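Local coordinates for putative branched-chain amino acid transport system substrate-binding protein (Rhodopseudomonas palustris, PDB 4FB4) that binds caffeic acid in the crystal and probably serves as the periplasmic substrate-binding component of a transport system for small organic solutes, at residues Ile219-Gly224 and Glu239-Ala244; Gly139-Ser144 and Ile194-Ser199; Met243-Val248 and Ile349-Lys354; Ala225-Phe230 and Ser281-His286. All coordinates share one frame; numbering follows the deposited sequence.

Contact 1: residues Ile219-Gly224 and Glu239-Ala244; sequences IYQTHG and EGVLMA. With DHC (caffeic acid), chain B.
Leu242 and Tyr220 lie side by side on neighbouring parallel strands, joined through helix 228-234 in a beta-alpha-beta crossover of the periplasmic binding protein fold. Leu242 CB packs 3.5 Å from Tyr220 CD2. The leucine's CD2 methyl sits over the tyrosine ring face, toward its rim, in a CH-pi contact. The tyrosine hydroxyl bonds to His129 of helix 119-132. Gln221 is on the other face of the sheet. Its backbone N binds Leu242 O at 2.8 Å, and its CG meets Val241 CG2 at 3.5 Å, crossing it at about a right angle. A bend at chi2 (-87°) carries the amide off to Gln207 and Ala203 of helix 200-212. At the end of the pairing the bond from Ala244 N to Gln221 O is weak. His223 follows in the loop. Caffeic acid C5' lies over the centre of its ring, and His223 NE2 bonds to Gln117 O. Putting an alanine at His223 would probably take the imidazole face away from the C5' edge of the ligand ring and leave Gln117 O without this partner. Ala244 O finds no hydrogen-bond donor in the model, though His223 CA comes within 3.2 Å of it.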
loop_
_atom_site.group_PDB
_atom_site.type_symbol
_atom_site.label_atom_id
_atom_site.label_comp_id
_atom_site.label_asym_id
_atom_site.label_seq_id
_atom_site.Cartn_x
_atom_site.Cartn_y
_atom_site.Cartn_z
ATOM N N ILE A 219 12.392 -7.978 15.328
ATOM C CA ILE A 219 12.401 -7.154 14.138
ATOM C C ILE A 219 10.971 -6.965 13.685
ATOM O O ILE A 219 10.173 -7.913 13.640
ATOM C CB ILE A 219 13.269 -7.736 12.998
ATOM C CG1 ILE A 219 14.720 -7.919 13.479
ATOM C CG2 ILE A 219 13.183 -6.833 11.770
ATOM C CD1 ILE A 219 15.635 -8.635 12.482
ATOM N N TYR A 220 10.637 -5.714 13.401
ATOM C CA TYR A 220 9.335 -5.326 12.912
ATOM C C TYR A 220 9.404 -4.829 11.487
ATOM O O TYR A 220 10.325 -4.100 11.123
ATOM C CB TYR A 220 8.764 -4.237 13.804
ATOM C CG TYR A 220 8.386 -4.734 15.180
ATOM C CD1 TYR A 220 9.341 -4.856 16.184
ATOM C CD2 TYR A 220 7.071 -5.034 15.497
ATOM C CE1 TYR A 220 8.992 -5.298 17.447
ATOM C CE2 TYR A 220 6.724 -5.480 16.759
ATOM C CZ TYR A 220 7.671 -5.602 17.735
ATOM O OH TYR A 220 7.291 -6.051 18.986
ATOM N N GLN A 221 8.462 -5.288 10.673
ATOM C CA GLN A 221 8.346 -4.870 9.308
ATOM C C GLN A 221 6.995 -4.205 9.010
ATOM O O GLN A 221 5.950 -4.506 9.609
ATOM C CB GLN A 221 8.505 -6.096 8.394
ATOM C CG GLN A 221 9.891 -6.742 8.409
ATOM C CD GLN A 221 10.877 -6.123 7.421
ATOM O OE1 GLN A 221 10.514 -5.276 6.619
ATOM N NE2 GLN A 221 12.121 -6.592 7.449
ATOM N N THR A 222 7.023 -3.322 8.015
ATOM C CA THR A 222 5.844 -2.578 7.598
ATOM C C THR A 222 5.023 -3.380 6.575
ATOM O O THR A 222 5.424 -4.463 6.067
ATOM C CB THR A 222 6.207 -1.232 6.946
ATOM O OG1 THR A 222 6.734 -1.456 5.619
ATOM C CG2 THR A 222 7.181 -0.460 7.810
ATOM N N HIS A 223 3.858 -2.836 6.272
ATOM C CA HIS A 223 2.945 -3.456 5.316
ATOM C C HIS A 223 3.465 -3.461 3.889
ATOM O O HIS A 223 2.966 -4.182 3.050
ATOM C CB HIS A 223 1.511 -2.906 5.485
ATOM C CG HIS A 223 1.363 -1.427 5.369
ATOM N ND1 HIS A 223 2.215 -0.547 5.941
ATOM C CD2 HIS A 223 0.340 -0.663 4.774
ATOM C CE1 HIS A 223 1.761 0.710 5.713
ATOM N NE2 HIS A 223 0.600 0.621 5.014
ATOM N N GLY A 224 4.481 -2.668 3.603
ATOM C CA GLY A 224 5.202 -2.773 2.330
ATOM C C GLY A 224 5.899 -4.105 2.149
ATOM O O GLY A 224 6.278 -4.443 1.032
ATOM N N GLU A 239 12.038 -15.749 10.470
ATOM C CA GLU A 239 11.328 -16.330 11.605
ATOM C C GLU A 239 11.133 -15.323 12.734
ATOM O O GLU A 239 12.052 -14.578 13.058
ATOM C CB GLU A 239 12.060 -17.549 12.149
ATOM C CG GLU A 239 12.015 -18.727 11.191
ATOM C CD GLU A 239 10.605 -19.283 10.969
ATOM O OE1 GLU A 239 9.958 -19.711 11.963
ATOM O OE2 GLU A 239 10.160 -19.326 9.794
ATOM N N GLY A 240 9.927 -15.323 13.305
ATOM C CA GLY A 240 9.554 -14.440 14.390
ATOM C C GLY A 240 9.365 -12.971 14.048
ATOM O O GLY A 240 9.110 -12.171 14.943
ATOM N N VAL A 241 9.497 -12.590 12.783
ATOM C CA VAL A 241 9.282 -11.207 12.392
ATOM C C VAL A 241 7.844 -10.827 12.759
ATOM O O VAL A 241 6.949 -11.677 12.771
ATOM C CB VAL A 241 9.559 -10.958 10.881
ATOM C CG1 VAL A 241 8.452 -11.541 9.995
ATOM C CG2 VAL A 241 9.748 -9.472 10.591
ATOM N N LEU A 242 7.632 -9.573 13.109
ATOM C CA LEU A 242 6.293 -9.053 13.275
ATOM C C LEU A 242 6.022 -8.111 12.136
ATOM O O LEU A 242 6.868 -7.258 11.805
ATOM C CB LEU A 242 6.133 -8.305 14.619
ATOM C CG LEU A 242 6.234 -9.116 15.896
ATOM C CD1 LEU A 242 5.442 -10.420 15.765
ATOM C CD2 LEU A 242 7.681 -9.420 16.252
HETATM N N MSE A 243 4.854 -8.246 11.505
HETATM C CA MSE A 243 4.564 -7.478 10.302
HETATM C C MSE A 243 3.097 -7.001 10.264
HETATM O O MSE A 243 2.179 -7.799 10.397
HETATM C CB MSE A 243 4.843 -8.326 9.066
HETATM C CG MSE A 243 4.814 -7.544 7.791
HETATM SE SE MSE A 243 4.946 -8.749 6.305
HETATM C CE MSE A 243 6.796 -9.376 6.595
ATOM N N ALA A 244 2.900 -5.707 10.070
ATOM C CA ALA A 244 1.574 -5.125 9.802
ATOM C C ALA A 244 1.104 -5.609 8.419
ATOM O O ALA A 244 1.885 -5.610 7.476
ATOM C CB ALA A 244 1.639 -3.582 9.818
HETATM C C1 DHC B . 7.222 2.315 -0.779
HETATM O O1 DHC B . 7.347 3.493 -1.128
HETATM C C2 DHC B . 6.037 1.812 -0.039
HETATM C C3 DHC B . 5.411 0.797 -0.592
HETATM C "C1'" DHC B . 4.099 0.236 -0.049
HETATM C "C2'" DHC B . 3.195 -0.277 -0.959
HETATM C "C3'" DHC B . 1.977 -0.773 -0.549
HETATM C "C4'" DHC B . 1.588 -0.781 0.861
HETATM C "C5'" DHC B . 2.490 -0.238 1.776
HETATM C "C6'" DHC B . 3.722 0.267 1.288
HETATM O "O4'" DHC B . 0.376 -1.303 1.205
HETATM O "O3'" DHC B . 1.153 -1.297 -1.494
HETATM O O2 DHC B . 8.055 1.449 -1.135
HETATM O O HOH W 1 11.486 -10.829 15.359
#

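Contact 2: residues Gly139-Ser144 and Ile194-Ser199. With DHC (caffeic acid), chain B.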
loop_
_atom_site.group_PDB
_atom_site.type_symbol
_atom_site.label_atom_id
_atom_site.label_comp_id
_atom_site.label_asym_id
_atom_site.label_seq_id
_atom_site.Cartn_x
_atom_site.Cartn_y
_atom_site.Cartn_z
ATOM N N GLY A 139 15.452 0.687 17.471
ATOM C CA GLY A 139 16.252 1.257 16.404
ATOM C C GLY A 139 15.471 1.251 15.122
ATOM O O GLY A 139 14.533 0.452 14.940
ATOM N N TYR A 140 15.860 2.124 14.204
ATOM C CA TYR A 140 15.179 2.224 12.924
ATOM C C TYR A 140 16.163 2.140 11.762
ATOM O O TYR A 140 17.243 2.751 11.788
ATOM C CB TYR A 140 14.415 3.567 12.826
ATOM C CG TYR A 140 13.693 3.797 11.505
ATOM C CD1 TYR A 140 12.506 3.144 11.231
ATOM C CD2 TYR A 140 14.185 4.694 10.537
ATOM C CE1 TYR A 140 11.826 3.342 10.055
ATOM C CE2 TYR A 140 13.516 4.892 9.349
ATOM C CZ TYR A 140 12.326 4.207 9.107
ATOM O OH TYR A 140 11.582 4.350 7.942
ATOM N N ILE A 141 15.785 1.401 10.737
ATOM C CA ILE A 141 16.536 1.403 9.476
ATOM C C ILE A 141 15.494 1.512 8.366
ATOM O O ILE A 141 14.537 0.734 8.304
ATOM C CB ILE A 141 17.508 0.197 9.304
ATOM C CG1 ILE A 141 18.146 0.247 7.909
ATOM C CG2 ILE A 141 16.798 -1.148 9.476
ATOM C CD1 ILE A 141 19.473 -0.454 7.780
ATOM N N GLY A 142 15.648 2.504 7.489
ATOM C CA GLY A 142 14.647 2.708 6.453
ATOM C C GLY A 142 15.166 3.473 5.273
ATOM O O GLY A 142 16.269 4.008 5.308
ATOM N N TYR A 143 14.350 3.561 4.248
ATOM C CA TYR A 143 14.754 4.267 3.059
ATOM C C TYR A 143 15.070 5.736 3.351
ATOM O O TYR A 143 14.397 6.363 4.173
ATOM C CB TYR A 143 13.664 4.269 2.023
ATOM C CG TYR A 143 13.218 2.945 1.458
ATOM C CD1 TYR A 143 14.113 1.911 1.239
ATOM C CD2 TYR A 143 11.896 2.750 1.079
ATOM C CE1 TYR A 143 13.684 0.698 0.685
ATOM C CE2 TYR A 143 11.463 1.546 0.539
ATOM C CZ TYR A 143 12.381 0.523 0.317
ATOM O OH TYR A 143 11.987 -0.704 -0.225
ATOM N N SER A 144 16.030 6.274 2.603
ATOM C CA SER A 144 16.333 7.716 2.594
ATOM C C SER A 144 15.392 8.427 1.620
ATOM O O SER A 144 15.843 9.102 0.683
ATOM C CB SER A 144 17.800 7.933 2.172
ATOM O OG SER A 144 18.135 7.106 1.038
ATOM N N ILE A 194 13.979 -3.577 16.418
ATOM C CA ILE A 194 14.303 -2.728 15.272
ATOM C C ILE A 194 13.102 -2.691 14.343
ATOM O O ILE A 194 12.461 -3.723 14.072
ATOM C CB ILE A 194 15.575 -3.225 14.535
ATOM C CG1 ILE A 194 16.821 -2.962 15.394
ATOM C CG2 ILE A 194 15.717 -2.543 13.172
ATOM C CD1 ILE A 194 18.099 -3.616 14.899
ATOM N N LEU A 195 12.757 -1.486 13.881
ATOM C CA LEU A 195 11.768 -1.337 12.872
ATOM C C LEU A 195 12.423 -1.065 11.546
ATOM O O LEU A 195 13.276 -0.191 11.453
ATOM C CB LEU A 195 10.814 -0.182 13.243
ATOM C CG LEU A 195 9.770 0.251 12.237
ATOM C CD1 LEU A 195 8.732 -0.855 12.028
ATOM C CD2 LEU A 195 9.110 1.536 12.736
ATOM N N VAL A 196 12.010 -1.815 10.525
ATOM C CA VAL A 196 12.565 -1.704 9.205
ATOM C C VAL A 196 11.503 -0.976 8.375
ATOM O O VAL A 196 10.370 -1.465 8.229
ATOM C CB VAL A 196 12.829 -3.073 8.572
ATOM C CG1 VAL A 196 13.306 -2.867 7.138
ATOM C CG2 VAL A 196 13.824 -3.895 9.389
ATOM N N GLY A 197 11.839 0.220 7.910
ATOM C CA GLY A 197 10.976 1.026 7.055
ATOM C C GLY A 197 11.277 0.848 5.578
ATOM O O GLY A 197 11.898 1.713 4.932
ATOM N N ALA A 198 10.818 -0.261 5.017
ATOM C CA ALA A 198 11.127 -0.592 3.645
ATOM C C ALA A 198 9.990 -1.409 3.022
ATOM O O ALA A 198 8.894 -1.525 3.592
ATOM C CB ALA A 198 12.445 -1.381 3.592
ATOM N N SER A 199 10.240 -1.939 1.846
ATOM C CA SER A 199 9.193 -2.651 1.117
ATOM C C SER A 199 9.794 -3.663 0.165
ATOM O O SER A 199 10.979 -3.582 -0.189
ATOM C CB SER A 199 8.335 -1.666 0.377
ATOM O OG SER A 199 9.082 -0.973 -0.610
HETATM C C1 DHC B . 7.222 2.315 -0.779
HETATM O O1 DHC B . 7.347 3.493 -1.128
HETATM C C2 DHC B . 6.037 1.812 -0.039
HETATM C C3 DHC B . 5.411 0.797 -0.592
HETATM C "C1'" DHC B . 4.099 0.236 -0.049
HETATM C "C2'" DHC B . 3.195 -0.277 -0.959
HETATM C "C3'" DHC B . 1.977 -0.773 -0.549
HETATM C "C4'" DHC B . 1.588 -0.781 0.861
HETATM C "C5'" DHC B . 2.490 -0.238 1.776
HETATM C "C6'" DHC B . 3.722 0.267 1.288
HETATM O "O4'" DHC B . 0.376 -1.303 1.205
HETATM O "O3'" DHC B . 1.153 -1.297 -1.494
HETATM O O2 DHC B . 8.055 1.449 -1.135
#
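Gly142 and Gly197 form the tightest pair of this contact, their CA atoms 4.1 Å apart. Lack of side chains permits this. The hydroxyl end of Tyr140 packs close by, with OH 3.5 Å from Gly197 CA. A CB on Gly197 would collide with that oxygen. With chi1 at 178°, Tyr140 CG stands opposite the backbone N, which lays the ring along the neighbouring strand, CD1 past Leu195 O. On the other face of the sheet, Ile141 CG2 touches Val196 CG2 at 4.0 Å and also reaches Ile194 CG2. Four backbone bonds, from Leu195 N to Gly139 O through to Tyr143 N to Gly197 O, lock the register. The two strands are parallel neighbours in the open sheet of one lobe of a type I periplasmic binding fold, where the C-terminal ends of the strands face the ligand cleft. There the packing turns from strand pairing to single side chains. The Tyr143 ring lies across the chain, with Ala198 CA over one face in a CH-pi contact. Its OH donates to Ser199 OG, which approaches at the ring edge, in plane, at 2.9 Å. Ser199 OG in turn donates to caffeic acid O2 at 2.7 Å. A phenylalanine in place of Tyr143 would keep the ring but is likely to leave Ser199 OG without its donor and freer to turn from the ligand. Beyond Tyr143 the contact ends: Ser144 is exposed to solvent and leans toward strand 165-172.

Contact 3: residues Met243-Val248 and Ile349-Lys354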
loop_
_atom_site.group_PDB
_atom_site.type_symbol
_atom_site.label_atom_id
_atom_site.label_comp_id
_atom_site.label_asym_id
_atom_site.label_seq_id
_atom_site.Cartn_x
_atom_site.Cartn_y
_atom_site.Cartn_z
HETATM N N MSE A 243 4.854 -8.246 11.505
HETATM C CA MSE A 243 4.564 -7.478 10.302
HETATM C C MSE A 243 3.097 -7.001 10.264
HETATM O O MSE A 243 2.179 -7.799 10.397
HETATM C CB MSE A 243 4.843 -8.326 9.066
HETATM C CG MSE A 243 4.814 -7.544 7.791
HETATM SE SE MSE A 243 4.946 -8.749 6.305
HETATM C CE MSE A 243 6.796 -9.376 6.595
ATOM N N ALA A 244 2.900 -5.707 10.070
ATOM C CA ALA A 244 1.574 -5.125 9.802
ATOM C C ALA A 244 1.104 -5.609 8.419
ATOM O O ALA A 244 1.885 -5.610 7.476
ATOM C CB ALA A 244 1.639 -3.582 9.818
ATOM N N SER A 245 -0.152 -6.041 8.306
ATOM C CA SER A 245 -0.770 -6.262 7.005
ATOM C C SER A 245 -2.251 -5.967 6.961
ATOM O O SER A 245 -2.910 -5.766 7.995
ATOM C CB SER A 245 -0.471 -7.655 6.443
ATOM O OG SER A 245 -1.477 -8.608 6.643
ATOM N N GLY A 246 -2.772 -5.899 5.736
ATOM C CA GLY A 246 -4.197 -5.810 5.560
ATOM C C GLY A 246 -4.828 -7.163 5.848
ATOM O O GLY A 246 -4.142 -8.189 5.794
ATOM N N PRO A 247 -6.139 -7.191 6.100
ATOM C CA PRO A 247 -6.862 -8.447 6.396
ATOM C C PRO A 247 -7.046 -9.408 5.199
ATOM O O PRO A 247 -7.364 -10.589 5.387
ATOM C CB PRO A 247 -8.203 -7.945 6.948
ATOM C CG PRO A 247 -8.381 -6.622 6.300
ATOM C CD PRO A 247 -7.044 -6.018 6.116
ATOM N N VAL A 248 -6.750 -8.951 3.990
ATOM C CA VAL A 248 -6.776 -9.838 2.821
ATOM C C VAL A 248 -5.772 -10.976 2.939
ATOM O O VAL A 248 -5.874 -11.992 2.249
ATOM C CB VAL A 248 -6.467 -9.055 1.526
ATOM C CG1 VAL A 248 -4.973 -8.653 1.469
ATOM C CG2 VAL A 248 -6.845 -9.896 0.301
ATOM N N ILE A 349 -4.328 -6.259 10.376
ATOM C CA ILE A 349 -4.065 -7.361 11.268
ATOM C C ILE A 349 -2.557 -7.387 11.522
ATOM O O ILE A 349 -1.784 -6.748 10.819
ATOM C CB ILE A 349 -4.559 -8.698 10.666
ATOM C CG1 ILE A 349 -3.870 -8.972 9.291
ATOM C CG2 ILE A 349 -6.092 -8.684 10.550
ATOM C CD1 ILE A 349 -3.997 -10.399 8.761
ATOM N N LEU A 350 -2.111 -8.156 12.510
ATOM C CA LEU A 350 -0.678 -8.328 12.710
ATOM C C LEU A 350 -0.304 -9.759 12.347
ATOM O O LEU A 350 -1.019 -10.700 12.723
ATOM C CB LEU A 350 -0.309 -7.971 14.159
ATOM C CG LEU A 350 1.151 -8.093 14.582
ATOM C CD1 LEU A 350 2.000 -6.982 13.971
ATOM C CD2 LEU A 350 1.267 -8.139 16.112
ATOM N N LEU A 351 0.796 -9.903 11.594
ATOM C CA LEU A 351 1.308 -11.191 11.174
ATOM C C LEU A 351 2.666 -11.501 11.796
ATOM O O LEU A 351 3.481 -10.604 12.083
ATOM C CB LEU A 351 1.486 -11.210 9.635
ATOM C CG LEU A 351 0.245 -11.038 8.762
ATOM C CD1 LEU A 351 0.669 -11.056 7.301
ATOM C CD2 LEU A 351 -0.722 -12.194 9.014
ATOM N N THR A 352 2.919 -12.784 11.963
ATOM C CA THR A 352 4.273 -13.268 12.244
ATOM C C THR A 352 4.604 -14.352 11.225
ATOM O O THR A 352 3.769 -14.688 10.362
ATOM C CB THR A 352 4.428 -13.772 13.704
ATOM O OG1 THR A 352 5.827 -13.979 14.001
ATOM C CG2 THR A 352 3.641 -15.083 13.935
ATOM N N VAL A 353 5.848 -14.840 11.260
ATOM C CA VAL A 353 6.267 -15.913 10.389
ATOM C C VAL A 353 6.701 -17.045 11.299
ATOM O O VAL A 353 7.465 -16.813 12.233
ATOM C CB VAL A 353 7.439 -15.525 9.486
ATOM C CG1 VAL A 353 7.951 -16.776 8.733
ATOM C CG2 VAL A 353 7.043 -14.404 8.517
ATOM N N LYS A 354 6.145 -18.231 11.044
ATOM C CA LYS A 354 6.454 -19.468 11.762
ATOM C C LYS A 354 6.562 -20.605 10.769
ATOM O O LYS A 354 5.651 -20.810 9.948
ATOM C CB LYS A 354 5.351 -19.817 12.752
ATOM C CG LYS A 354 5.133 -18.756 13.816
ATOM C CD LYS A 354 6.332 -18.570 14.753
ATOM C CE LYS A 354 6.025 -17.552 15.855
ATOM N NZ LYS A 354 4.846 -17.942 16.696
#
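The peptide group between Met243 and Ala244 has Leu350 CD1 over one face, 3.9 Å from Met243 C. Its oxygen, Met243 O, accepts from Leu351 N at 2.8 Å, the donor tilted somewhat from the carbonyl plane, and Leu351 CB also packs near this oxygen. Met243 N donates a hydrogen bond to Leu351 O, so the two residues form a hydrogen-bonded antiparallel pair. Ser245 and Ile349 repeat the pattern: Ile349 N binds Ser245 O at 2.8 Å, and Ser245 N binds Ile349 O. Ala244 and Leu350 make the non-hydrogen-bonded pair between them. Their side chains turn to the face covered by helix 119-132.

The opposite face carries Met243, Ser245, Ile349 and Leu351. Ser245 OG donates to Gly246 O at 2.8 Å, which satisfies its polar end within its own chain segment. The same oxygen lies against apolar carbon: Leu351 CD1 lies 3.3 Å from Ser245 OG, and Ile349 CG1 approaches the same atom. Ile349 places CG1 between its N and carbonyl carbon (chi1 58°), which also brings CD1 within 3.7 Å of Gly246 O. Its other branch, CG2, meets Pro247 CB at 4.2 Å as the chain leaves the sheet. Tyr358 and Met360 of strand 357-360 pack on this face too.

The short strand segments are antiparallel but strongly twisted, their N-to-C directions at 136°. Strand 349-354 and its neighbour 357-360 are the late-returning antiparallel strands that complete the otherwise parallel sheet of this lobe in the periplasmic binding protein fold.

Contact 4: residues Ala225-Phe230 and Ser281-His286. With DHC (caffeic acid), chain B.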
loop_
_atom_site.group_PDB
_atom_site.type_symbol
_atom_site.label_atom_id
_atom_site.label_comp_id
_atom_site.label_asym_id
_atom_site.label_seq_id
_atom_site.Cartn_x
_atom_site.Cartn_y
_atom_site.Cartn_z
ATOM N N ALA A 225 6.059 -4.879 3.215
ATOM C CA ALA A 225 6.763 -6.156 3.109
ATOM C C ALA A 225 5.808 -7.360 2.976
ATOM O O ALA A 225 6.264 -8.472 2.854
ATOM C CB ALA A 225 7.700 -6.319 4.305
ATOM N N ALA A 226 4.496 -7.116 2.935
ATOM C CA ALA A 226 3.472 -8.172 3.105
ATOM C C ALA A 226 3.137 -9.002 1.835
ATOM O O ALA A 226 2.023 -8.947 1.282
ATOM C CB ALA A 226 2.191 -7.584 3.737
ATOM N N SER A 227 4.117 -9.777 1.386
ATOM C CA SER A 227 3.873 -10.851 0.435
ATOM C C SER A 227 4.760 -12.054 0.740
ATOM O O SER A 227 5.735 -11.934 1.459
ATOM C CB SER A 227 4.146 -10.379 -0.986
ATOM O OG SER A 227 5.489 -10.540 -1.325
HETATM N N MSE A 228 4.405 -13.206 0.176
HETATM C CA MSE A 228 5.197 -14.438 0.325
HETATM C C MSE A 228 6.657 -14.294 -0.112
HETATM O O MSE A 228 7.526 -15.104 0.302
HETATM C CB MSE A 228 4.552 -15.569 -0.495
HETATM C CG MSE A 228 4.796 -16.976 0.022
HETATM SE SE MSE A 228 4.014 -17.206 1.798
HETATM C CE MSE A 228 4.465 -19.112 2.171
ATOM N N ASP A 229 6.931 -13.307 -0.966
ATOM C CA ASP A 229 8.269 -13.088 -1.503
ATOM C C ASP A 229 9.249 -12.675 -0.423
ATOM O O ASP A 229 10.412 -13.017 -0.492
ATOM C CB ASP A 229 8.278 -12.042 -2.629
ATOM C CG ASP A 229 7.896 -12.637 -4.008
ATOM O OD1 ASP A 229 7.812 -13.903 -4.151
ATOM O OD2 ASP A 229 7.661 -11.817 -4.950
ATOM N N PHE A 230 8.786 -11.950 0.590
ATOM C CA PHE A 230 9.651 -11.631 1.752
ATOM C C PHE A 230 10.174 -12.904 2.403
ATOM O O PHE A 230 11.346 -12.972 2.760
ATOM C CB PHE A 230 8.878 -10.790 2.778
ATOM C CG PHE A 230 9.648 -10.462 4.028
ATOM C CD1 PHE A 230 10.451 -9.334 4.099
ATOM C CD2 PHE A 230 9.561 -11.276 5.130
ATOM C CE1 PHE A 230 11.166 -9.047 5.245
ATOM C CE2 PHE A 230 10.229 -10.974 6.300
ATOM C CZ PHE A 230 11.045 -9.858 6.353
ATOM N N SER A 281 -1.555 -11.488 -1.916
ATOM C CA SER A 281 -0.684 -10.417 -1.425
ATOM C C SER A 281 -1.445 -9.164 -1.104
ATOM O O SER A 281 -2.536 -8.955 -1.586
ATOM C CB SER A 281 0.413 -10.073 -2.447
ATOM O OG SER A 281 -0.117 -9.336 -3.546
ATOM N N GLN A 282 -0.786 -8.334 -0.293
ATOM C CA GLN A 282 -1.240 -7.026 0.143
ATOM C C GLN A 282 -1.457 -6.196 -1.102
ATOM O O GLN A 282 -2.357 -5.366 -1.172
ATOM C CB GLN A 282 -0.088 -6.442 0.994
ATOM C CG GLN A 282 -0.102 -4.961 1.335
ATOM C CD GLN A 282 -1.026 -4.609 2.502
ATOM O OE1 GLN A 282 -1.632 -5.487 3.113
ATOM N NE2 GLN A 282 -1.145 -3.322 2.798
ATOM N N PHE A 283 -0.625 -6.437 -2.107
ATOM C CA PHE A 283 -0.491 -5.488 -3.251
ATOM C C PHE A 283 -1.561 -5.697 -4.319
ATOM O O PHE A 283 -2.200 -4.705 -4.768
ATOM C CB PHE A 283 0.932 -5.587 -3.819
ATOM C CG PHE A 283 1.992 -5.552 -2.747
ATOM C CD1 PHE A 283 2.022 -4.515 -1.838
ATOM C CD2 PHE A 283 2.887 -6.587 -2.612
ATOM C CE1 PHE A 283 2.961 -4.512 -0.828
ATOM C CE2 PHE A 283 3.838 -6.575 -1.618
ATOM C CZ PHE A 283 3.820 -5.552 -0.702
ATOM N N ALA A 284 -1.810 -6.967 -4.665
ATOM C CA ALA A 284 -2.961 -7.367 -5.516
ATOM C C ALA A 284 -4.262 -6.770 -4.999
ATOM O O ALA A 284 -5.074 -6.250 -5.751
ATOM C CB ALA A 284 -3.091 -8.901 -5.575
ATOM N N ALA A 285 -4.409 -6.751 -3.703
ATOM C CA ALA A 285 -5.609 -6.297 -3.093
ATOM C C ALA A 285 -5.846 -4.834 -3.323
ATOM O O ALA A 285 -6.994 -4.407 -3.410
ATOM C CB ALA A 285 -5.596 -6.654 -1.605
ATOM N N HIS A 286 -4.797 -4.025 -3.438
ATOM C CA HIS A 286 -5.005 -2.578 -3.600
ATOM C C HIS A 286 -5.633 -2.226 -4.919
ATOM O O HIS A 286 -6.521 -1.340 -4.995
ATOM C CB HIS A 286 -3.713 -1.763 -3.403
ATOM C CG HIS A 286 -3.115 -1.888 -2.050
ATOM N ND1 HIS A 286 -3.839 -1.874 -0.940
ATOM C CD2 HIS A 286 -1.806 -2.016 -1.654
ATOM C CE1 HIS A 286 -3.033 -2.044 0.127
ATOM N NE2 HIS A 286 -1.796 -2.095 -0.307
HETATM C C1 DHC B . 7.222 2.315 -0.779
HETATM O O1 DHC B . 7.347 3.493 -1.128
HETATM C C2 DHC B . 6.037 1.812 -0.039
HETATM C C3 DHC B . 5.411 0.797 -0.592
HETATM C "C1'" DHC B . 4.099 0.236 -0.049
HETATM C "C2'" DHC B . 3.195 -0.277 -0.959
HETATM C "C3'" DHC B . 1.977 -0.773 -0.549
HETATM C "C4'" DHC B . 1.588 -0.781 0.861
HETATM C "C5'" DHC B . 2.490 -0.238 1.776
HETATM C "C6'" DHC B . 3.722 0.267 1.288
HETATM O "O4'" DHC B . 0.376 -1.303 1.205
HETATM O "O3'" DHC B . 1.153 -1.297 -1.494
HETATM O O2 DHC B . 8.055 1.449 -1.135
#
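Ala226 O accepts the backbone N of Gln282 at 3.3 Å, a nearly straight bond that ties the loop before helix 228-234 to the first turn of helix 282-302. Beside it the CB atoms of Ala226 and Gln282 touch at 3.7 Å. Phe283 turns its ring back to the loop, with CE2 3.9 Å from Ser227 CB and CZ near Ala226 N. The same ring presents its CD1 edge to caffeic acid O3'.

The ligand is gripped from this helix start. Gln282 NE2 donates to caffeic acid O4' at 3.0 Å, with an angle of 179° at the hydrogen. The glutamine chain bends at chi2 (80°), which brings NE2 to O4'. His286 NE2 bonds to the same O4' at 2.8 Å. One turn earlier, Gln282 O lies over the centre of the His286 ring.

A second shell fixes these groups. Gln282 NE2 also donates to Gln117 OE1, and Gln282 OE1 accepts from Gly246 N, which sets which way round the amide stands. Ser281 is the N-cap: its OG accepts from Ala284 N at 3.1 Å and more weakly from Phe283 N. Ser227 likewise caps its own helix through Asp229 N. Ala226 is the centre of an inverse gamma turn, closed by Ser227 N on Ala225 O.

With Gln282 OE1 engaged by Gly246 N, the amide turns NE2 to the ligand, and O4' of the catechol serves as its acceptor while also bonded to His286 NE2.

In the fold
All four contacts are buried, and none is a surface patch. Contacts 1, 2 and 3 belong to one sheet. Contacts 1 and 3 share strand 242-245, pairing it in parallel on one side and antiparallel on the other. Contact 2 continues from contact 1 across the sheet, where Tyr220 N and O bond to Ile194 O and Val196 N. Contact 4 lies nearer the middle of the chain and joins helix starts instead of strands, with far less area buried. It touches contact 3 where Met243 SE packs on Ala226. Contact 3 is mostly backbone bonds and apolar packing. Contacts 1, 2 and 4 end at caffeic acid, where polar and aromatic side chains take over.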